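PDB 3IP1: alcohol dehydrogenase, zinc-containing from Thermotoga maritima, which catalyses the NAD(+)-dependent oxidation of scyllo-inosose to 3-dehydro-scyllo-inosose, a zinc-dependent step that probably serves myo-inositol degradation. Local coordinates for the interface of chains A and B. Sequence-based numbering; all coordinates share one arbitrary frame. Chains: chain A/B, Alcohol dehydrogenase, zinc-containing.

Contact 1: the interface of chains A and B. Residues chain A 310-311, 331-337; chain B 138, 143, 146, 206-207, 340, 342, 347.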
loop_
_atom_site.group_PDB
_atom_site.type_symbol
_atom_site.label_atom_id
_atom_site.label_comp_id
_atom_site.label_asym_id
_atom_site.label_seq_id
_atom_site.Cartn_x
_atom_site.Cartn_y
_atom_site.Cartn_z
ATOM N N ILE A 310 4.370 -10.835 13.761
ATOM C CA ILE A 310 3.984 -9.453 14.020
ATOM C C ILE A 310 3.108 -9.004 12.866
ATOM O O ILE A 310 2.804 -9.807 11.985
ATOM C CB ILE A 310 5.202 -8.517 14.195
ATOM C CG1 ILE A 310 6.160 -8.628 13.003
ATOM C CG2 ILE A 310 5.911 -8.801 15.517
ATOM C CD1 ILE A 310 7.223 -7.500 12.973
ATOM N N ASN A 311 2.685 -7.743 12.880
ATOM C CA ASN A 311 1.851 -7.206 11.803
ATOM C C ASN A 311 0.459 -7.856 11.667
ATOM O O ASN A 311 -0.118 -7.845 10.589
ATOM C CB ASN A 311 2.623 -7.242 10.466
ATOM C CG ASN A 311 3.798 -6.289 10.465
ATOM O OD1 ASN A 311 3.652 -5.100 10.780
ATOM N ND2 ASN A 311 4.976 -6.797 10.124
ATOM N N PHE A 331 -1.177 -3.864 20.696
ATOM C CA PHE A 331 -1.049 -3.378 19.323
ATOM C C PHE A 331 0.248 -2.627 19.050
ATOM O O PHE A 331 0.851 -2.843 18.002
ATOM C CB PHE A 331 -2.331 -2.647 18.849
ATOM C CG PHE A 331 -3.498 -3.575 18.782
ATOM C CD1 PHE A 331 -3.844 -4.190 17.581
ATOM C CD2 PHE A 331 -4.166 -3.960 19.955
ATOM C CE1 PHE A 331 -4.873 -5.147 17.532
ATOM C CE2 PHE A 331 -5.188 -4.911 19.911
ATOM C CZ PHE A 331 -5.540 -5.508 18.698
ATOM N N GLN A 332 0.707 -1.811 19.998
ATOM C CA GLN A 332 2.004 -1.159 19.871
ATOM C C GLN A 332 3.172 -2.157 19.834
ATOM O O GLN A 332 4.026 -2.117 18.936
ATOM C CB GLN A 332 2.221 -0.172 21.009
ATOM C CG GLN A 332 1.358 1.090 20.941
ATOM C CD GLN A 332 1.347 1.858 22.266
ATOM O OE1 GLN A 332 1.545 1.277 23.339
ATOM N NE2 GLN A 332 1.103 3.158 22.196
ATOM N N VAL A 333 3.193 -3.055 20.811
ATOM C CA VAL A 333 4.319 -3.947 20.998
ATOM C C VAL A 333 4.405 -5.065 19.927
ATOM O O VAL A 333 5.500 -5.516 19.590
ATOM C CB VAL A 333 4.353 -4.507 22.457
ATOM C CG1 VAL A 333 5.495 -5.510 22.643
ATOM C CG2 VAL A 333 4.514 -3.360 23.484
ATOM N N ARG A 334 3.267 -5.510 19.397
ATOM C CA ARG A 334 3.284 -6.565 18.375
ATOM C C ARG A 334 3.096 -6.017 16.960
ATOM O O ARG A 334 2.898 -6.783 16.007
ATOM C CB ARG A 334 2.251 -7.657 18.690
ATOM C CG ARG A 334 2.223 -8.114 20.150
ATOM C CD ARG A 334 3.599 -8.584 20.671
ATOM N NE ARG A 334 4.113 -9.733 19.920
ATOM C CZ ARG A 334 5.279 -9.734 19.279
ATOM N NH1 ARG A 334 5.675 -10.812 18.621
ATOM N NH2 ARG A 334 6.063 -8.667 19.335
ATOM N N ARG A 335 3.137 -4.692 16.835
ATOM C CA ARG A 335 2.999 -4.029 15.527
ATOM C C ARG A 335 1.711 -4.468 14.813
ATOM O O ARG A 335 1.713 -4.811 13.619
ATOM C CB ARG A 335 4.247 -4.299 14.653
ATOM C CG ARG A 335 4.587 -3.159 13.721
ATOM C CD ARG A 335 5.681 -3.570 12.731
ATOM N NE ARG A 335 6.215 -2.405 12.050
ATOM C CZ ARG A 335 5.782 -1.952 10.881
ATOM N NH1 ARG A 335 6.325 -0.861 10.362
ATOM N NH2 ARG A 335 4.822 -2.589 10.232
ATOM N N ALA A 336 0.613 -4.445 15.554
ATOM C CA ALA A 336 -0.652 -4.966 15.062
ATOM C C ALA A 336 -1.619 -3.828 14.803
ATOM O O ALA A 336 -1.375 -2.691 15.200
ATOM C CB ALA A 336 -1.233 -5.984 16.047
ATOM N N GLN A 337 -2.684 -4.120 14.075
ATOM C CA GLN A 337 -3.694 -3.104 13.782
ATOM C C GLN A 337 -5.126 -3.668 13.770
ATOM O O GLN A 337 -5.340 -4.873 13.743
ATOM C CB GLN A 337 -3.394 -2.355 12.464
ATOM C CG GLN A 337 -3.099 -3.237 11.230
ATOM C CD GLN A 337 -1.636 -3.790 11.175
ATOM O OE1 GLN A 337 -0.667 -3.175 11.662
ATOM N NE2 GLN A 337 -1.495 -4.959 10.583
ATOM N N PRO B 138 11.819 -10.791 13.030
ATOM C CA PRO B 138 11.368 -9.409 12.822
ATOM C C PRO B 138 12.437 -8.514 12.167
ATOM O O PRO B 138 12.135 -7.776 11.205
ATOM C CB PRO B 138 11.067 -8.915 14.253
ATOM C CG PRO B 138 10.723 -10.140 15.026
ATOM C CD PRO B 138 11.535 -11.262 14.405
ATOM N N PHE B 143 11.626 -5.206 10.239
ATOM C CA PHE B 143 10.897 -4.552 11.322
ATOM C C PHE B 143 11.692 -4.493 12.625
ATOM O O PHE B 143 11.359 -5.171 13.595
ATOM C CB PHE B 143 9.506 -5.207 11.494
ATOM C CG PHE B 143 8.712 -5.265 10.203
ATOM C CD1 PHE B 143 8.129 -4.112 9.676
ATOM C CD2 PHE B 143 8.594 -6.464 9.493
ATOM C CE1 PHE B 143 7.416 -4.147 8.437
ATOM C CE2 PHE B 143 7.889 -6.523 8.279
ATOM C CZ PHE B 143 7.285 -5.363 7.752
ATOM N N HIS B 146 10.737 -4.236 16.534
ATOM C CA HIS B 146 10.126 -5.379 17.198
ATOM C C HIS B 146 11.140 -6.512 17.351
ATOM O O HIS B 146 10.791 -7.684 17.478
ATOM C CB HIS B 146 8.825 -5.743 16.465
ATOM C CG HIS B 146 7.882 -4.578 16.395
ATOM N ND1 HIS B 146 6.900 -4.355 17.340
ATOM C CD2 HIS B 146 7.876 -3.489 15.583
ATOM C CE1 HIS B 146 6.283 -3.218 17.065
ATOM N NE2 HIS B 146 6.865 -2.667 16.012
ATOM N N VAL B 206 5.203 6.044 8.967
ATOM C CA VAL B 206 5.394 4.631 8.730
ATOM C C VAL B 206 4.164 3.836 9.177
ATOM O O VAL B 206 3.526 3.177 8.365
ATOM C CB VAL B 206 6.747 4.129 9.340
ATOM C CG1 VAL B 206 6.932 2.619 9.144
ATOM C CG2 VAL B 206 7.931 4.905 8.703
ATOM N N ARG B 207 3.818 3.923 10.453
ATOM C CA ARG B 207 2.713 3.145 11.005
ATOM C C ARG B 207 1.356 3.740 10.595
ATOM O O ARG B 207 0.511 3.040 10.060
ATOM C CB ARG B 207 2.843 3.040 12.545
ATOM C CG ARG B 207 3.970 2.085 13.026
ATOM C CD ARG B 207 3.714 0.637 12.515
ATOM N NE ARG B 207 2.534 0.023 13.131
ATOM C CZ ARG B 207 1.730 -0.869 12.560
ATOM N NH1 ARG B 207 1.912 -1.273 11.302
ATOM N NH2 ARG B 207 0.716 -1.361 13.254
ATOM N N GLY B 340 -0.975 0.732 16.196
ATOM C CA GLY B 340 -0.030 1.021 17.276
ATOM C C GLY B 340 1.279 1.462 16.659
ATOM O O GLY B 340 1.554 1.172 15.483
ATOM N N GLN B 342 5.616 2.031 17.852
ATOM C CA GLN B 342 6.681 1.918 18.834
ATOM C C GLN B 342 8.035 2.147 18.160
ATOM O O GLN B 342 8.291 1.621 17.060
ATOM C CB GLN B 342 6.590 0.528 19.479
ATOM C CG GLN B 342 7.873 -0.225 19.723
ATOM C CD GLN B 342 7.605 -1.488 20.512
ATOM O OE1 GLN B 342 6.818 -1.475 21.446
ATOM N NE2 GLN B 342 8.236 -2.580 20.129
ATOM N N HIS B 347 13.194 1.463 8.238
ATOM C CA HIS B 347 12.388 2.216 7.264
ATOM C C HIS B 347 13.035 3.507 6.740
ATOM O O HIS B 347 12.385 4.298 6.060
ATOM C CB HIS B 347 11.002 2.490 7.861
ATOM C CG HIS B 347 10.424 1.306 8.573
ATOM N ND1 HIS B 347 9.838 0.254 7.907
ATOM C CD2 HIS B 347 10.401 0.979 9.887
ATOM C CE1 HIS B 347 9.452 -0.659 8.781
ATOM N NE2 HIS B 347 9.775 -0.240 9.990
HETATM O O HOH W 1 1.174 -3.855 9.861
#

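Contact 2: the interface of chains A and B. Residues chain A 332, 336; chain B 316-319, 339-341.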
loop_
_atom_site.group_PDB
_atom_site.type_symbol
_atom_site.label_atom_id
_atom_site.label_comp_id
_atom_site.label_asym_id
_atom_site.label_seq_id
_atom_site.Cartn_x
_atom_site.Cartn_y
_atom_site.Cartn_z
ATOM N N GLN A 332 0.707 -1.811 19.998
ATOM C CA GLN A 332 2.004 -1.159 19.871
ATOM C C GLN A 332 3.172 -2.157 19.834
ATOM O O GLN A 332 4.026 -2.117 18.936
ATOM C CB GLN A 332 2.221 -0.172 21.009
ATOM C CG GLN A 332 1.358 1.090 20.941
ATOM C CD GLN A 332 1.347 1.858 22.266
ATOM O OE1 GLN A 332 1.545 1.277 23.339
ATOM N NE2 GLN A 332 1.103 3.158 22.196
ATOM N N ALA A 336 0.613 -4.445 15.554
ATOM C CA ALA A 336 -0.652 -4.966 15.062
ATOM C C ALA A 336 -1.619 -3.828 14.803
ATOM O O ALA A 336 -1.375 -2.691 15.200
ATOM C CB ALA A 336 -1.233 -5.984 16.047
ATOM N N ILE B 316 -1.655 5.161 17.834
ATOM C CA ILE B 316 -1.429 5.198 19.285
ATOM C C ILE B 316 0.066 5.053 19.599
ATOM O O ILE B 316 0.646 3.956 19.428
ATOM C CB ILE B 316 -2.218 4.102 20.023
ATOM C CG1 ILE B 316 -3.711 4.178 19.685
ATOM C CG2 ILE B 316 -2.019 4.236 21.530
ATOM C CD1 ILE B 316 -4.526 2.941 20.184
ATOM N N VAL B 317 0.661 6.158 20.065
ATOM C CA VAL B 317 2.103 6.222 20.330
ATOM C C VAL B 317 2.468 6.359 21.807
ATOM O O VAL B 317 3.553 5.946 22.217
ATOM C CB VAL B 317 2.820 7.341 19.482
ATOM C CG1 VAL B 317 2.393 8.734 19.904
ATOM C CG2 VAL B 317 4.367 7.188 19.530
ATOM N N ALA B 318 1.604 6.971 22.606
ATOM C CA ALA B 318 1.888 7.061 24.043
ATOM C C ALA B 318 1.638 5.711 24.695
ATOM O O ALA B 318 0.798 4.942 24.244
ATOM C CB ALA B 318 1.038 8.128 24.696
ATOM N N ARG B 319 2.370 5.429 25.760
ATOM C CA ARG B 319 2.148 4.206 26.507
ATOM C C ARG B 319 1.152 4.516 27.628
ATOM O O ARG B 319 1.384 5.393 28.471
ATOM C CB ARG B 319 3.475 3.638 27.045
ATOM N N VAL B 339 -3.862 1.916 14.518
ATOM C CA VAL B 339 -2.542 1.331 14.448
ATOM C C VAL B 339 -1.776 1.677 15.722
ATOM O O VAL B 339 -1.924 2.762 16.281
ATOM C CB VAL B 339 -1.734 1.846 13.204
ATOM C CG1 VAL B 339 -2.412 1.397 11.867
ATOM C CG2 VAL B 339 -1.544 3.396 13.258
ATOM N N GLY B 340 -0.975 0.732 16.196
ATOM C CA GLY B 340 -0.030 1.021 17.276
ATOM C C GLY B 340 1.279 1.462 16.659
ATOM O O GLY B 340 1.554 1.172 15.483
ATOM N N SER B 341 2.091 2.176 17.425
ATOM C CA SER B 341 3.426 2.488 16.974
ATOM C C SER B 341 4.399 2.467 18.147
ATOM O O SER B 341 4.047 2.847 19.275
ATOM C CB SER B 341 3.491 3.833 16.259
ATOM O OG SER B 341 4.808 4.057 15.764
#

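Contact 1: the interface of chains A and B
A:Arg335, in the loop between helix 328-333 and strand 337-340, buries the most surface in this patch of the homodimer interface, 127 Å². Its chain runs extended from CG to NE and crosses B:His146 at about a right angle, so that CB lies over one face of the imidazole, 3.5 Å from the ring centroid, in a CH-pi contact. Further out the guanidinium is sandwiched: B:Phe143 CD1 sits over the centre of one face, 3.4 Å from CZ of A:Arg335, and the CD methylene of B:Arg207 covers the other. Within chain A, NH2 of A:Arg335 gives a hydrogen bond in the guanidinium plane to a lone pair of A:Asn311 OD1 (2.8 Å), which fixes the rotation of the group. B:His146 donates from ND1, in its ring plane, to the backbone carbonyl A:Val333 O at 2.9 Å, approaching from above the carbonyl plane. B:Arg207, bent at chi2 and chi3, turns its guanidinium end-on to the amide oxygen of A:Gln337, with NH2 to OE1 at 2.8 Å and NH1 to the same OE1 at 3.2 Å. NE of B:Arg207 donates a hydrogen bond within chain B to the carbonyl oxygen of B:Gly340, nearly along the C=O axis, which fixes the guanidinium. A water bound also by B:Arg207 NH1 joins this grip to the A:Arg335 support, lying 2.7 Å from A:Gln337 OE1 and 2.9 Å from A:Asn311 OD1.

Contact 2: the interface of chains A and B
The side chain of A:Gln332 reaches out of helix 328-333 and reads the backbone of the partner subunit, burying 91 Å² in doing so. CG stands anti to its own carbonyl carbon (chi1 -71°) and the chain is extended beyond it, which carries the carboxamide to the end of strand 313-316 of chain B and the loop after it. There the amide nitrogen NE2 spends two N-H groups on two main-chain carbonyls: it donates to B:Ala318 O at 2.7 Å and to B:Ile316 O at 2.9 Å. Both bonds are nearly straight, 166° and 165° at the hydrogen, and both acceptors lie in the amide plane, an arrangement that fixes the rotation of the carboxamide, with NE2 between the two oxygens. Neither carbonyl is met on a lone pair, since the nitrogen stands above each carbonyl plane. The CG2 methyl of B:Ile316, anti to its backbone N, comes alongside the same nitrogen at 3.4 Å. Lower down the chain, CG of A:Gln332 rests near the carbonyl oxygen of B:Ser341 at 3.6 Å, so B:Ser341 flanks the aliphatic part through its main chain. An alanine here would remove the carboxamide that donates to both carbonyls, and would probably loosen the hold of helix 328-333 on the partner's loop. Because the partner offers carbonyls, the pairing depends on the path of its backbone: the glutamine bridges the end of strand 313-316 and the loop beyond it, beside the residue that follows strand 337-340.

Contact 1 and contact 2 are adjoining parts of one two-fold symmetric dimer interface, their C-alpha centres about 8 Å apart. They share A:Gln332, A:Ala336 and B:Gly340, so helix 328-333 and the loop after it serve both, as does the end of strand 337-340 in the partner. Each has a twin with the chains exchanged, so helix 328-333 and its loop make the same contacts from both subunits. The centre of contact 2 lies about 14 Å from B:Ser70, a probable member of the charge relay system; the interface is thus fairly near that site, though the structure alone does not show an effect on catalysis.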